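Local coordinates for hydratase ChsH2 (Mycobacterium tuberculosis SUMu008, PDB 4W78), which probably hydrates a steroid enoyl-CoA in cholesterol breakdown, as a MaoC-like enoyl-CoA hydratase working in complex with its partner protein ChsH1, at residues V7-L13 with R61-W66; D32-D36 with I48-I52; G102-V108 with A120-M126. All coordinates share one frame. Residues are numbered along the deposited sequence.

Contact 1 of 3, residues V7-L13 with R61-W66; sequences VLPELKL and RYVTDW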
ATOM      1  N   VAL F   7      23.753  10.713 -24.175  1.00 27.64           N
ATOM      2  CA  VAL F   7      22.329  10.927 -23.996  1.00 26.19           C
ATOM      3  C   VAL F   7      21.676   9.657 -23.468  1.00 25.33           C
ATOM      4  O   VAL F   7      21.984   8.546 -23.910  1.00 27.10           O
ATOM      5  CB  VAL F   7      21.647  11.409 -25.300  1.00 31.50           C
ATOM      6  CG1 VAL F   7      22.285  12.705 -25.787  1.00 34.74           C
ATOM      7  CG2 VAL F   7      21.746  10.358 -26.386  1.00 34.85           C
ATOM      8  N   LEU F   8      20.795   9.822 -22.491  1.00 23.53           N
ATOM      9  CA  LEU F   8      20.070   8.684 -21.956  1.00 22.47           C
ATOM     10  C   LEU F   8      18.806   8.502 -22.776  1.00 23.14           C
ATOM     11  O   LEU F   8      18.268   9.474 -23.316  1.00 27.14           O
ATOM     12  CB  LEU F   8      19.740   8.901 -20.472  1.00 20.04           C
ATOM     13  CG  LEU F   8      20.854   8.631 -19.455  1.00 19.73           C
ATOM     14  CD1 LEU F   8      21.990   9.644 -19.537  1.00 20.29           C
ATOM     15  CD2 LEU F   8      20.275   8.631 -18.050  1.00 17.93           C
ATOM     16  N   PRO F   9      18.349   7.249 -22.922  1.00 25.03           N
ATOM     17  CA  PRO F   9      17.113   6.984 -23.657  1.00 26.24           C
ATOM     18  C   PRO F   9      15.959   7.678 -22.971  1.00 26.13           C
ATOM     19  O   PRO F   9      15.992   7.856 -21.759  1.00 25.70           O
ATOM     20  CB  PRO F   9      16.962   5.465 -23.547  1.00 29.63           C
ATOM     21  CG  PRO F   9      18.371   4.966 -23.360  1.00 34.52           C
ATOM     22  CD  PRO F   9      19.000   6.006 -22.475  1.00 28.27           C
ATOM     23  N   GLU F  10      14.969   8.085 -23.750  1.00 27.29           N
ATOM     24  CA  GLU F  10      13.795   8.760 -23.219  1.00 27.85           C
ATOM     25  C   GLU F  10      12.959   7.777 -22.403  1.00 25.96           C
ATOM     26  O   GLU F  10      12.903   6.588 -22.724  1.00 28.66           O
ATOM     27  CB  GLU F  10      12.994   9.301 -24.402  1.00 34.73           C
ATOM     28  CG  GLU F  10      11.791  10.132 -24.064  1.00 33.27           C
ATOM     29  CD  GLU F  10      11.289  10.915 -25.266  1.00 38.29           C
ATOM     30  OE1 GLU F  10      10.223  10.557 -25.811  1.00 44.80           O
ATOM     31  OE2 GLU F  10      11.959  11.892 -25.668  1.00 37.67           O
ATOM     32  N   LEU F  11      12.334   8.263 -21.333  1.00 21.46           N
ATOM     33  CA  LEU F  11      11.345   7.463 -20.606  1.00 22.09           C
ATOM     34  C   LEU F  11      10.062   8.269 -20.428  1.00 21.81           C
ATOM     35  O   LEU F  11      10.083   9.343 -19.833  1.00 22.05           O
ATOM     36  CB  LEU F  11      11.875   7.033 -19.240  1.00 21.99           C
ATOM     37  CG  LEU F  11      10.851   6.342 -18.332  1.00 21.93           C
ATOM     38  CD1 LEU F  11      10.384   5.020 -18.927  1.00 25.81           C
ATOM     39  CD2 LEU F  11      11.417   6.156 -16.927  1.00 23.46           C
ATOM     40  N   LYS F  12       8.953   7.759 -20.955  1.00 22.90           N
ATOM     41  CA  LYS F  12       7.656   8.412 -20.782  1.00 21.88           C
ATOM     42  C   LYS F  12       6.792   7.636 -19.802  1.00 21.97           C
ATOM     43  O   LYS F  12       6.562   6.438 -19.978  1.00 24.22           O
ATOM     44  CB  LYS F  12       6.919   8.538 -22.121  1.00 24.99           C
ATOM     45  CG  LYS F  12       7.535   9.519 -23.094  1.00 28.57           C
ATOM     46  CD  LYS F  12       6.762   9.552 -24.405  1.00 33.81           C
ATOM     47  CE  LYS F  12       5.284   9.816 -24.165  1.00 33.38           C
ATOM     48  NZ  LYS F  12       4.553   9.961 -25.455  1.00 42.24           N
ATOM     49  N   LEU F  13       6.306   8.334 -18.783  1.00 19.93           N
ATOM     50  CA  LEU F  13       5.471   7.723 -17.758  1.00 18.39           C
ATOM     51  C   LEU F  13       4.130   8.428 -17.649  1.00 20.11           C
ATOM     52  O   LEU F  13       4.068   9.645 -17.476  1.00 21.62           O
ATOM     53  CB  LEU F  13       6.187   7.742 -16.410  1.00 20.25           C
ATOM     54  CG  LEU F  13       7.431   6.842 -16.345  1.00 23.05           C
ATOM     55  CD1 LEU F  13       8.107   6.954 -14.985  1.00 24.18           C
ATOM     56  CD2 LEU F  13       7.071   5.405 -16.651  1.00 24.42           C
ATOM     57  N   ARG F  61      15.680   5.312 -10.906  1.00 11.16           N
ATOM     58  CA  ARG F  61      15.328   4.287 -11.895  1.00 11.84           C
ATOM     59  C   ARG F  61      15.761   4.696 -13.295  1.00 11.92           C
ATOM     60  O   ARG F  61      16.343   3.899 -14.041  1.00 14.85           O
ATOM     61  CB  ARG F  61      13.819   4.071 -11.902  1.00 12.63           C
ATOM     62  CG  ARG F  61      13.380   3.196 -13.053  1.00 13.58           C
ATOM     63  CD  ARG F  61      11.882   3.213 -13.220  1.00 16.08           C
ATOM     64  NE  ARG F  61      11.544   2.704 -14.543  1.00 17.69           N
ATOM     65  CZ  ARG F  61      10.311   2.648 -15.024  1.00 19.38           C
ATOM     66  NH1 ARG F  61       9.288   3.064 -14.281  1.00 19.55           N
ATOM     67  NH2 ARG F  61      10.105   2.177 -16.247  1.00 21.04           N
ATOM     68  N   TYR F  62      15.469   5.942 -13.648  1.00 12.74           N
ATOM     69  CA  TYR F  62      15.794   6.435 -14.984  1.00 14.30           C
ATOM     70  C   TYR F  62      17.300   6.305 -15.281  1.00 16.15           C
ATOM     71  O   TYR F  62      17.709   5.831 -16.357  1.00 16.65           O
ATOM     72  CB  TYR F  62      15.321   7.887 -15.104  1.00 14.21           C
ATOM     73  CG  TYR F  62      15.620   8.475 -16.450  1.00 14.31           C
ATOM     74  CD1 TYR F  62      15.019   7.961 -17.588  1.00 15.43           C
ATOM     75  CD2 TYR F  62      16.524   9.517 -16.593  1.00 15.21           C
ATOM     76  CE1 TYR F  62      15.306   8.482 -18.842  1.00 18.04           C
ATOM     77  CE2 TYR F  62      16.817  10.046 -17.851  1.00 17.92           C
ATOM     78  CZ  TYR F  62      16.198   9.523 -18.965  1.00 17.21           C
ATOM     79  OH  TYR F  62      16.474  10.031 -20.220  1.00 18.93           O
ATOM     80  N   VAL F  63      18.127   6.702 -14.318  1.00 13.55           N
ATOM     81  CA  VAL F  63      19.576   6.629 -14.484  1.00 12.85           C
ATOM     82  C   VAL F  63      20.085   5.187 -14.522  1.00 13.13           C
ATOM     83  O   VAL F  63      20.926   4.848 -15.359  1.00 14.91           O
ATOM     84  CB  VAL F  63      20.316   7.448 -13.390  1.00 15.23           C
ATOM     85  CG1 VAL F  63      21.826   7.218 -13.463  1.00 20.94           C
ATOM     86  CG2 VAL F  63      20.023   8.902 -13.575  1.00 15.89           C
ATOM     87  N   THR F  64      19.580   4.333 -13.629  1.00 14.49           N
ATOM     88  CA  THR F  64      20.059   2.947 -13.587  1.00 16.29           C
ATOM     89  C   THR F  64      19.514   2.086 -14.725  1.00 17.78           C
ATOM     90  O   THR F  64      20.143   1.103 -15.097  1.00 19.38           O
ATOM     91  CB  THR F  64      19.821   2.261 -12.234  1.00 19.48           C
ATOM     92  OG1 THR F  64      18.414   2.225 -11.952  1.00 16.23           O
ATOM     93  CG2 THR F  64      20.547   3.020 -11.131  1.00 19.42           C
ATOM     94  N   ASP F  65      18.362   2.462 -15.282  1.00 16.97           N
ATOM     95  CA  ASP F  65      17.868   1.823 -16.507  1.00 19.15           C
ATOM     96  C   ASP F  65      18.933   1.908 -17.600  1.00 21.88           C
ATOM     97  O   ASP F  65      19.128   0.969 -18.374  1.00 23.28           O
ATOM     98  CB  ASP F  65      16.589   2.510 -17.015  1.00 21.12           C
ATOM     99  CG  ASP F  65      15.322   2.067 -16.279  1.00 23.56           C
ATOM    100  OD1 ASP F  65      15.386   1.169 -15.416  1.00 21.61           O
ATOM    101  OD2 ASP F  65      14.246   2.623 -16.601  1.00 24.07           O
ATOM    102  N   TRP F  66      19.607   3.049 -17.659  1.00 19.10           N
ATOM    103  CA  TRP F  66      20.652   3.312 -18.643  1.00 18.10           C
ATOM    104  C   TRP F  66      22.004   2.754 -18.202  1.00 19.79           C
ATOM    105  O   TRP F  66      22.715   2.111 -18.985  1.00 22.47           O
ATOM    106  CB  TRP F  66      20.740   4.827 -18.871  1.00 19.17           C
ATOM    107  CG  TRP F  66      21.962   5.303 -19.596  1.00 20.02           C
ATOM    108  CD1 TRP F  66      22.208   5.252 -20.943  1.00 22.93           C
ATOM    109  CD2 TRP F  66      23.095   5.940 -19.006  1.00 20.75           C
ATOM    110  NE1 TRP F  66      23.432   5.809 -21.219  1.00 26.41           N
ATOM    111  CE2 TRP F  66      23.991   6.247 -20.046  1.00 24.35           C
ATOM    112  CE3 TRP F  66      23.430   6.297 -17.694  1.00 20.06           C
ATOM    113  CZ2 TRP F  66      25.218   6.871 -19.813  1.00 27.16           C
ATOM    114  CZ3 TRP F  66      24.646   6.916 -17.468  1.00 23.88           C
ATOM    115  CH2 TRP F  66      25.517   7.202 -18.517  1.00 25.35           C
TER
HETATM  116  O   HOH W   1      24.131   6.757 -23.826  1.00 27.71           O
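Tyr62, chi1 at 180°, stretches from the helix to the strand, and its OH donates a 2.7 Å hydrogen bond to Pro9 O, which lies near the ring plane. Leu8, in the m,p rotamer, fits between the two aromatic side chains: its CG sits over the face of the five-membered ring of Trp66, 3.7 Å from the centroid, a CH-pi contact, while its CD2 is 3.7 Å from Tyr62 CE2. Pro9 CD adds packing at 3.6 Å from Trp66 CD1, and water 1 bridges Trp66 NE1 and Val7 O. In t,p, Leu11 lays CD2 over one face of the Arg61 guanidinium and CB 3.7 Å from Tyr62 CD1. Arg61 is fully extended; its NE forms a salt bridge with Asp65 OD2 (3.4 Å), the hydrogen bond within it being weak, and NH1 bonds Ile39 O of the ChsH1 chain. Strand 7-14 bonds to strand 89-100 at one border of the chain's antiparallel sheet, and helix 52-67 continues across that sheet, with Tyr62 and Val63 resting on Val108 and Val63 also on Val122 and Leu124.

Contact 2 of 3, residues D32-D36 with I48-I52; sequences DVHHD and IFVNI. With CD (cadmium ion), chain B.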
ATOM      1  N   ASP F  32      -2.631  13.263   2.472  1.00 12.65           N
ATOM      2  CA  ASP F  32      -3.873  13.176   1.712  1.00 13.69           C
ATOM      3  C   ASP F  32      -3.771  13.630   0.247  1.00 15.48           C
ATOM      4  O   ASP F  32      -4.405  13.045  -0.631  1.00 15.26           O
ATOM      5  CB  ASP F  32      -5.019  13.874   2.466  1.00 14.79           C
ATOM      6  CG  ASP F  32      -4.663  15.276   2.960  1.00 21.73           C
ATOM      7  OD1 ASP F  32      -3.711  15.913   2.450  1.00 22.93           O
ATOM      8  OD2 ASP F  32      -5.384  15.757   3.871  1.00 24.80           O
ATOM      9  N   VAL F  33      -2.945  14.636  -0.020  1.00 12.65           N
ATOM     10  CA  VAL F  33      -2.873  15.227  -1.354  1.00 14.24           C
ATOM     11  C   VAL F  33      -2.389  14.268  -2.449  1.00 13.24           C
ATOM     12  O   VAL F  33      -2.556  14.564  -3.637  1.00 15.20           O
ATOM     13  CB  VAL F  33      -1.993  16.494  -1.357  1.00 16.84           C
ATOM     14  CG1 VAL F  33      -2.584  17.571  -0.462  1.00 18.22           C
ATOM     15  CG2 VAL F  33      -0.554  16.145  -0.937  1.00 14.35           C
ATOM     16  N   HIS F  34      -1.791  13.132  -2.079  1.00 11.20           N
ATOM     17  CA  HIS F  34      -1.331  12.204  -3.109  1.00 10.67           C
ATOM     18  C   HIS F  34      -2.349  11.118  -3.448  1.00 13.62           C
ATOM     19  O   HIS F  34      -2.132  10.339  -4.382  1.00 13.86           O
ATOM     20  CB  HIS F  34      -0.004  11.533  -2.709  1.00  9.46           C
ATOM     21  CG  HIS F  34       1.025  12.497  -2.220  1.00 10.09           C
ATOM     22  ND1 HIS F  34       1.489  13.553  -2.979  1.00 10.82           N
ATOM     23  CD2 HIS F  34       1.655  12.585  -1.029  1.00  9.71           C
ATOM     24  CE1 HIS F  34       2.357  14.252  -2.273  1.00 13.06           C
ATOM     25  NE2 HIS F  34       2.465  13.691  -1.086  1.00 12.56           N
ATOM     26  N   HIS F  35      -3.453  11.044  -2.705  1.00 11.42           N
ATOM     27  CA  HIS F  35      -4.451  10.011  -2.985  1.00 12.37           C
ATOM     28  C   HIS F  35      -5.899  10.466  -2.791  1.00 15.30           C
ATOM     29  O   HIS F  35      -6.827   9.740  -3.139  1.00 17.93           O
ATOM     30  CB  HIS F  35      -4.199   8.774  -2.127  1.00 13.95           C
ATOM     31  CG  HIS F  35      -4.363   9.032  -0.662  1.00 13.78           C
ATOM     32  ND1 HIS F  35      -3.289   9.275   0.165  1.00 14.38           N
ATOM     33  CD2 HIS F  35      -5.469   9.114   0.116  1.00 15.70           C
ATOM     34  CE1 HIS F  35      -3.729   9.491   1.393  1.00 14.32           C
ATOM     35  NE2 HIS F  35      -5.048   9.406   1.389  1.00 15.76           N
ATOM     36  N   ASP F  36      -6.102  11.655  -2.230  1.00 12.25           N
ATOM     37  CA  ASP F  36      -7.438  12.167  -1.976  1.00 13.46           C
ATOM     38  C   ASP F  36      -7.601  13.439  -2.808  1.00 15.60           C
ATOM     39  O   ASP F  36      -7.089  14.495  -2.448  1.00 15.28           O
ATOM     40  CB  ASP F  36      -7.570  12.471  -0.472  1.00 14.04           C
ATOM     41  CG  ASP F  36      -8.945  12.990  -0.069  1.00 18.06           C
ATOM     42  OD1 ASP F  36      -9.692  13.509  -0.924  1.00 19.29           O
ATOM     43  OD2 ASP F  36      -9.277  12.897   1.138  1.00 19.86           O
ATOM     44  N   ILE F  48      -4.809  15.169  -7.372  1.00 12.28           N
ATOM     45  CA  ILE F  48      -3.722  14.481  -6.700  1.00 11.14           C
ATOM     46  C   ILE F  48      -2.447  14.604  -7.537  1.00 11.31           C
ATOM     47  O   ILE F  48      -2.498  14.763  -8.757  1.00 11.75           O
ATOM     48  CB  ILE F  48      -4.041  13.001  -6.450  1.00 10.15           C
ATOM     49  CG1 ILE F  48      -4.262  12.249  -7.761  1.00 12.62           C
ATOM     50  CG2 ILE F  48      -5.276  12.888  -5.532  1.00 12.87           C
ATOM     51  CD1 ILE F  48      -4.352  10.735  -7.568  1.00 14.43           C
ATOM     52  N   PHE F  49      -1.308  14.559  -6.854  1.00 10.24           N
ATOM     53  CA  PHE F  49      -0.030  14.749  -7.528  1.00  9.73           C
ATOM     54  C   PHE F  49       1.031  13.862  -6.906  1.00 10.24           C
ATOM     55  O   PHE F  49       0.936  13.461  -5.740  1.00 11.41           O
ATOM     56  CB  PHE F  49       0.412  16.223  -7.524  1.00 12.20           C
ATOM     57  CG  PHE F  49       0.471  16.852  -6.159  1.00 12.06           C
ATOM     58  CD1 PHE F  49       1.625  16.767  -5.381  1.00 14.15           C
ATOM     59  CD2 PHE F  49      -0.615  17.560  -5.667  1.00 12.38           C
ATOM     60  CE1 PHE F  49       1.686  17.366  -4.129  1.00 13.14           C
ATOM     61  CE2 PHE F  49      -0.561  18.156  -4.412  1.00 12.56           C
ATOM     62  CZ  PHE F  49       0.589  18.063  -3.648  1.00 14.13           C
ATOM     63  N   VAL F  50       2.038  13.573  -7.722  1.00 10.44           N
ATOM     64  CA  VAL F  50       3.133  12.677  -7.340  1.00 10.56           C
ATOM     65  C   VAL F  50       3.967  13.282  -6.214  1.00  9.40           C
ATOM     66  O   VAL F  50       4.248  14.489  -6.214  1.00 12.79           O
ATOM     67  CB  VAL F  50       4.016  12.416  -8.581  1.00 10.36           C
ATOM     68  CG1 VAL F  50       5.284  11.615  -8.225  1.00 11.09           C
ATOM     69  CG2 VAL F  50       3.233  11.687  -9.657  1.00 11.99           C
ATOM     70  N   ASN F  51       4.386  12.445  -5.257  1.00  8.56           N
ATOM     71  CA  ASN F  51       5.156  12.936  -4.103  1.00  9.98           C
ATOM     72  C   ASN F  51       6.660  12.972  -4.378  1.00 11.46           C
ATOM     73  O   ASN F  51       7.136  12.429  -5.385  1.00 11.05           O
ATOM     74  CB  ASN F  51       4.844  12.131  -2.825  1.00  8.15           C
ATOM     75  CG  ASN F  51       5.504  10.747  -2.804  1.00 14.79           C
ATOM     76  OD1 ASN F  51       5.828  10.191  -3.841  1.00 14.37           O
ATOM     77  ND2 ASN F  51       5.721  10.209  -1.611  1.00 16.85           N
ATOM     78  N   ILE F  52       7.419  13.612  -3.503  1.00 10.38           N
ATOM     79  CA  ILE F  52       8.828  13.843  -3.806  1.00 10.17           C
ATOM     80  C   ILE F  52       9.663  12.568  -3.629  1.00  9.89           C
ATOM     81  O   ILE F  52      10.696  12.416  -4.281  1.00 11.14           O
ATOM     82  CB  ILE F  52       9.388  15.057  -3.018  1.00 11.93           C
ATOM     83  CG1 ILE F  52      10.710  15.547  -3.649  1.00 13.99           C
ATOM     84  CG2 ILE F  52       9.520  14.733  -1.536  1.00 13.87           C
ATOM     85  CD1 ILE F  52      11.101  16.921  -3.136  1.00 16.75           C
TER
HETATM   86 CD    CD B 201       4.045  13.989   0.642  1.00 12.46          CD
HETATM   87  O   HOH W   2       3.067  15.991   1.349  1.00 15.46           O
HETATM   88  O   HOH W   3       5.080  14.028   3.007  1.00 20.23           O
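His34 loses the most surface here, its imidazole being held on several sides by the 48-52 loop. Its ND1 donates a 2.8 Å hydrogen bond to Phe49 O, which lies near the ring plane. Asn51 CB sits over one face, 3.4 Å from the His34 centroid, as a CH-pi contact, and the His34 edge points at the Phe49 face in an offset edge-to-face pair with centroids 5.3 Å apart and planes at 86°. Ile48 is the second main contributor. It turns CB toward the other loop and sets CG2 3.6 Å from Asp36 N, while its CA makes a CA-H...O contact of 3.3 Å with Val33 O. The same carbonyl accepts a weak 3.5 Å hydrogen bond from Phe49 N, and it lies over the Phe49 ring, whose CZ packs 3.5 Å from Val33 CG2. Asn51 is the N-cap of helix 52-67, its OD1 also hydrogen-bonded to Thr54 OG1 and its ND2 to Asp29. Because ND1 carries the hydrogen donated to Phe49 O, the unprotonated NE2 of His34 can bind the cadmium ion at 2.4 Å, alongside Asp29 and waters 2 and 3. The Asp29-His34 pair resembles the one that serves hydration in MaoC-like hydratases, so the ion probably marks the active site, an arrangement consistent with the Phe49 carbonyl setting the orientation and tautomer of the imidazole.

Contact 3 of 3, residues G102-V108 with A120-M126; sequences GLITVKV and ATVELSM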
ATOM      1  N   GLY F 102      35.839   7.444 -13.016  1.00 56.89           N
ATOM      2  CA  GLY F 102      34.831   6.490 -12.583  1.00 54.26           C
ATOM      3  C   GLY F 102      33.533   7.135 -12.096  1.00 47.55           C
ATOM      4  O   GLY F 102      32.461   6.509 -12.124  1.00 45.00           O
ATOM      5  N   LEU F 103      33.651   8.384 -11.676  1.00 44.01           N
ATOM      6  CA  LEU F 103      32.520   9.118 -11.111  1.00 38.62           C
ATOM      7  C   LEU F 103      31.845   9.975 -12.189  1.00 36.25           C
ATOM      8  O   LEU F 103      32.476  10.821 -12.809  1.00 38.11           O
ATOM      9  CB  LEU F 103      33.014   9.994  -9.963  1.00 41.24           C
ATOM     10  CG  LEU F 103      31.998  10.861  -9.230  1.00 39.59           C
ATOM     11  CD1 LEU F 103      30.971   9.998  -8.524  1.00 39.37           C
ATOM     12  CD2 LEU F 103      32.730  11.762  -8.241  1.00 42.76           C
ATOM     13  N   ILE F 104      30.554   9.734 -12.381  1.00 32.79           N
ATOM     14  CA  ILE F 104      29.811  10.350 -13.472  1.00 31.06           C
ATOM     15  C   ILE F 104      28.726  11.229 -12.888  1.00 26.90           C
ATOM     16  O   ILE F 104      28.137  10.885 -11.872  1.00 25.05           O
ATOM     17  CB  ILE F 104      29.158   9.258 -14.339  1.00 31.63           C
ATOM     18  CG1 ILE F 104      30.245   8.419 -15.005  1.00 38.40           C
ATOM     19  CG2 ILE F 104      28.227   9.848 -15.392  1.00 29.62           C
ATOM     20  CD1 ILE F 104      29.903   6.974 -15.137  1.00 44.31           C
ATOM     21  N   THR F 105      28.479  12.360 -13.531  1.00 26.39           N
ATOM     22  CA  THR F 105      27.345  13.202 -13.181  1.00 23.33           C
ATOM     23  C   THR F 105      26.352  13.237 -14.334  1.00 22.16           C
ATOM     24  O   THR F 105      26.729  13.437 -15.490  1.00 24.42           O
ATOM     25  CB  THR F 105      27.789  14.631 -12.826  1.00 24.57           C
ATOM     26  OG1 THR F 105      28.745  14.571 -11.762  1.00 30.76           O
ATOM     27  CG2 THR F 105      26.590  15.453 -12.364  1.00 25.47           C
ATOM     28  N   VAL F 106      25.084  13.015 -14.011  1.00 20.13           N
ATOM     29  CA  VAL F 106      24.029  13.010 -15.007  1.00 18.25           C
ATOM     30  C   VAL F 106      22.977  14.045 -14.643  1.00 16.59           C
ATOM     31  O   VAL F 106      22.508  14.085 -13.497  1.00 18.91           O
ATOM     32  CB  VAL F 106      23.331  11.632 -15.083  1.00 19.10           C
ATOM     33  CG1 VAL F 106      22.176  11.674 -16.069  1.00 19.37           C
ATOM     34  CG2 VAL F 106      24.325  10.551 -15.463  1.00 22.84           C
ATOM     35  N   LYS F 107      22.605  14.880 -15.610  1.00 17.39           N
ATOM     36  CA  LYS F 107      21.483  15.805 -15.440  1.00 17.87           C
ATOM     37  C   LYS F 107      20.226  15.180 -16.010  1.00 19.25           C
ATOM     38  O   LYS F 107      20.223  14.692 -17.136  1.00 21.07           O
ATOM     39  CB  LYS F 107      21.758  17.147 -16.135  1.00 21.29           C
ATOM     40  CG  LYS F 107      20.562  18.096 -16.039  1.00 24.79           C
ATOM     41  CD  LYS F 107      20.818  19.408 -16.739  1.00 32.01           C
ATOM     42  CE  LYS F 107      19.629  20.340 -16.551  1.00 33.53           C
ATOM     43  NZ  LYS F 107      19.857  21.655 -17.198  1.00 39.39           N
ATOM     44  N   VAL F 108      19.154  15.194 -15.218  1.00 16.53           N
ATOM     45  CA  VAL F 108      17.891  14.601 -15.621  1.00 17.97           C
ATOM     46  C   VAL F 108      16.813  15.672 -15.571  1.00 20.01           C
ATOM     47  O   VAL F 108      16.773  16.469 -14.631  1.00 19.32           O
ATOM     48  CB  VAL F 108      17.518  13.443 -14.660  1.00 17.77           C
ATOM     49  CG1 VAL F 108      16.163  12.842 -15.016  1.00 20.90           C
ATOM     50  CG2 VAL F 108      18.589  12.364 -14.690  1.00 20.27           C
ATOM     51  N   ALA F 120      17.065  17.325 -11.984  1.00 14.77           N
ATOM     52  CA  ALA F 120      17.863  16.586 -11.020  1.00 15.76           C
ATOM     53  C   ALA F 120      19.295  16.420 -11.473  1.00 16.08           C
ATOM     54  O   ALA F 120      19.596  16.450 -12.661  1.00 17.90           O
ATOM     55  CB  ALA F 120      17.250  15.228 -10.751  1.00 18.50           C
ATOM     56  N   THR F 121      20.166  16.264 -10.492  1.00 15.32           N
ATOM     57  CA  THR F 121      21.576  15.988 -10.735  1.00 16.69           C
ATOM     58  C   THR F 121      21.903  14.713  -9.973  1.00 17.31           C
ATOM     59  O   THR F 121      21.625  14.602  -8.774  1.00 17.98           O
ATOM     60  CB  THR F 121      22.472  17.148 -10.252  1.00 23.38           C
ATOM     61  OG1 THR F 121      22.129  18.350 -10.953  1.00 31.48           O
ATOM     62  CG2 THR F 121      23.918  16.833 -10.523  1.00 23.35           C
ATOM     63  N   VAL F 122      22.459  13.728 -10.678  1.00 15.80           N
ATOM     64  CA  VAL F 122      22.737  12.431 -10.084  1.00 15.74           C
ATOM     65  C   VAL F 122      24.225  12.128 -10.223  1.00 17.39           C
ATOM     66  O   VAL F 122      24.789  12.270 -11.310  1.00 19.85           O
ATOM     67  CB  VAL F 122      21.951  11.322 -10.797  1.00 16.03           C
ATOM     68  CG1 VAL F 122      22.203   9.957 -10.154  1.00 15.69           C
ATOM     69  CG2 VAL F 122      20.455  11.656 -10.804  1.00 17.01           C
ATOM     70  N   GLU F 123      24.856  11.731  -9.125  1.00 17.33           N
ATOM     71  CA  GLU F 123      26.257  11.318  -9.159  1.00 19.62           C
ATOM     72  C   GLU F 123      26.308   9.819  -8.932  1.00 18.74           C
ATOM     73  O   GLU F 123      25.637   9.293  -8.058  1.00 16.97           O
ATOM     74  CB  GLU F 123      27.064  12.045  -8.090  1.00 21.39           C
ATOM     75  CG  GLU F 123      27.192  13.536  -8.342  1.00 31.05           C
ATOM     76  CD  GLU F 123      28.030  14.219  -7.282  1.00 37.95           C
ATOM     77  OE1 GLU F 123      28.193  13.619  -6.196  1.00 42.93           O
ATOM     78  OE2 GLU F 123      28.525  15.340  -7.530  1.00 41.98           O
ATOM     79  N   LEU F 124      27.098   9.119  -9.734  1.00 20.51           N
ATOM     80  CA  LEU F 124      27.146   7.679  -9.628  1.00 20.15           C
ATOM     81  C   LEU F 124      28.500   7.214 -10.102  1.00 23.30           C
ATOM     82  O   LEU F 124      29.212   7.955 -10.772  1.00 25.80           O
ATOM     83  CB  LEU F 124      26.071   7.029 -10.506  1.00 19.08           C
ATOM     84  CG  LEU F 124      26.214   7.145 -12.025  1.00 23.43           C
ATOM     85  CD1 LEU F 124      25.535   5.965 -12.711  1.00 27.52           C
ATOM     86  CD2 LEU F 124      25.635   8.453 -12.546  1.00 26.17           C
ATOM     87  N   SER F 125      28.848   5.988  -9.738  1.00 23.62           N
ATOM     88  CA  SER F 125      30.009   5.336 -10.321  1.00 26.93           C
ATOM     89  C   SER F 125      29.480   4.211 -11.190  1.00 27.12           C
ATOM     90  O   SER F 125      28.470   3.583 -10.868  1.00 24.76           O
ATOM     91  CB  SER F 125      30.911   4.785  -9.229  1.00 30.18           C
ATOM     92  OG  SER F 125      30.297   3.671  -8.616  1.00 32.54           O
ATOM     93  N   MET F 126      30.146   3.965 -12.310  1.00 30.59           N
ATOM     94  CA  MET F 126      29.702   2.924 -13.210  1.00 34.84           C
ATOM     95  C   MET F 126      30.887   2.026 -13.503  1.00 36.56           C
ATOM     96  O   MET F 126      32.032   2.473 -13.487  1.00 39.49           O
ATOM     97  CB  MET F 126      29.147   3.522 -14.503  1.00 40.53           C
ATOM     98  CG  MET F 126      28.128   2.634 -15.208  1.00 42.65           C
ATOM     99  SD  MET F 126      27.553   3.326 -16.773  1.00 62.03           S
ATOM    100  CE  MET F 126      27.311   5.026 -16.318  1.00 37.39           C
TER
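Six strong backbone hydrogen bonds hold these strands together in antiparallel register. Ile104 N to Leu124 O (2.7 Å) and Leu124 N to Ile104 O (3.0 Å) form one hydrogen-bonded pair, Val106 with Val122 the next (both N to O bonds 2.8 Å), and Val108 with Ala120 the third, at 2.9 Å from Val108 N to Ala120 O and 2.8 Å from Ala120 N to Val108 O. Beyond the regular pairing, Met126 N reaches Gly102 O by a weak bond of 3.4 Å. CA-H...O contacts fill the gaps, among them Glu123 CA to Ile104 O and Thr105 CA to Val122 O, both 3.3 Å. The two strands are a beta hairpin in the middle of the antiparallel sheet that wraps a long helix in the hot dog fold of MaoC-like proteins; strand 89-100 flanks strand 103-111 and strand 72-80 flanks strand 116-125. Apolar packing belongs to the face turned to helix 52-67: Val106 CG2 meets Leu124 CD2 at 3.8 Å, Ile104 CB lies 4.0 Å from the same Leu124 CD2, and Val108 CB is 4.3 Å from Ala120 CB. Ile104 CD1 also touches Met126 CE at 3.5 Å. On the other face the methyls Thr105 CG2 and Thr121 CG2 meet at 3.5 Å, and Glu123 directs OE1 to a hydrogen bond with Ser75.

Helix 52-67 connects all three contacts. Contact 2 holds its N-terminal end, the loop 48-52 leading into it, and contact 1 its C-terminal end, while contact 3 supplies sheet strands beneath that end. Contacts 1 and 3 have centres about 13 Å apart and touch: Trp66 CZ3 lies 3.5 Å from Met126 CE and Tyr62 CD2 3.7 Å from Val108 CG1. Contact 2 is remote, its centre about 23 Å from that of contact 1 and 28 Å from that of contact 3, across the centre of the chain. In sequence it falls between the two segments of contact 1, and contact 3 follows both. The sheet-and-helix packing is thus separate from the loop region carrying the metal site.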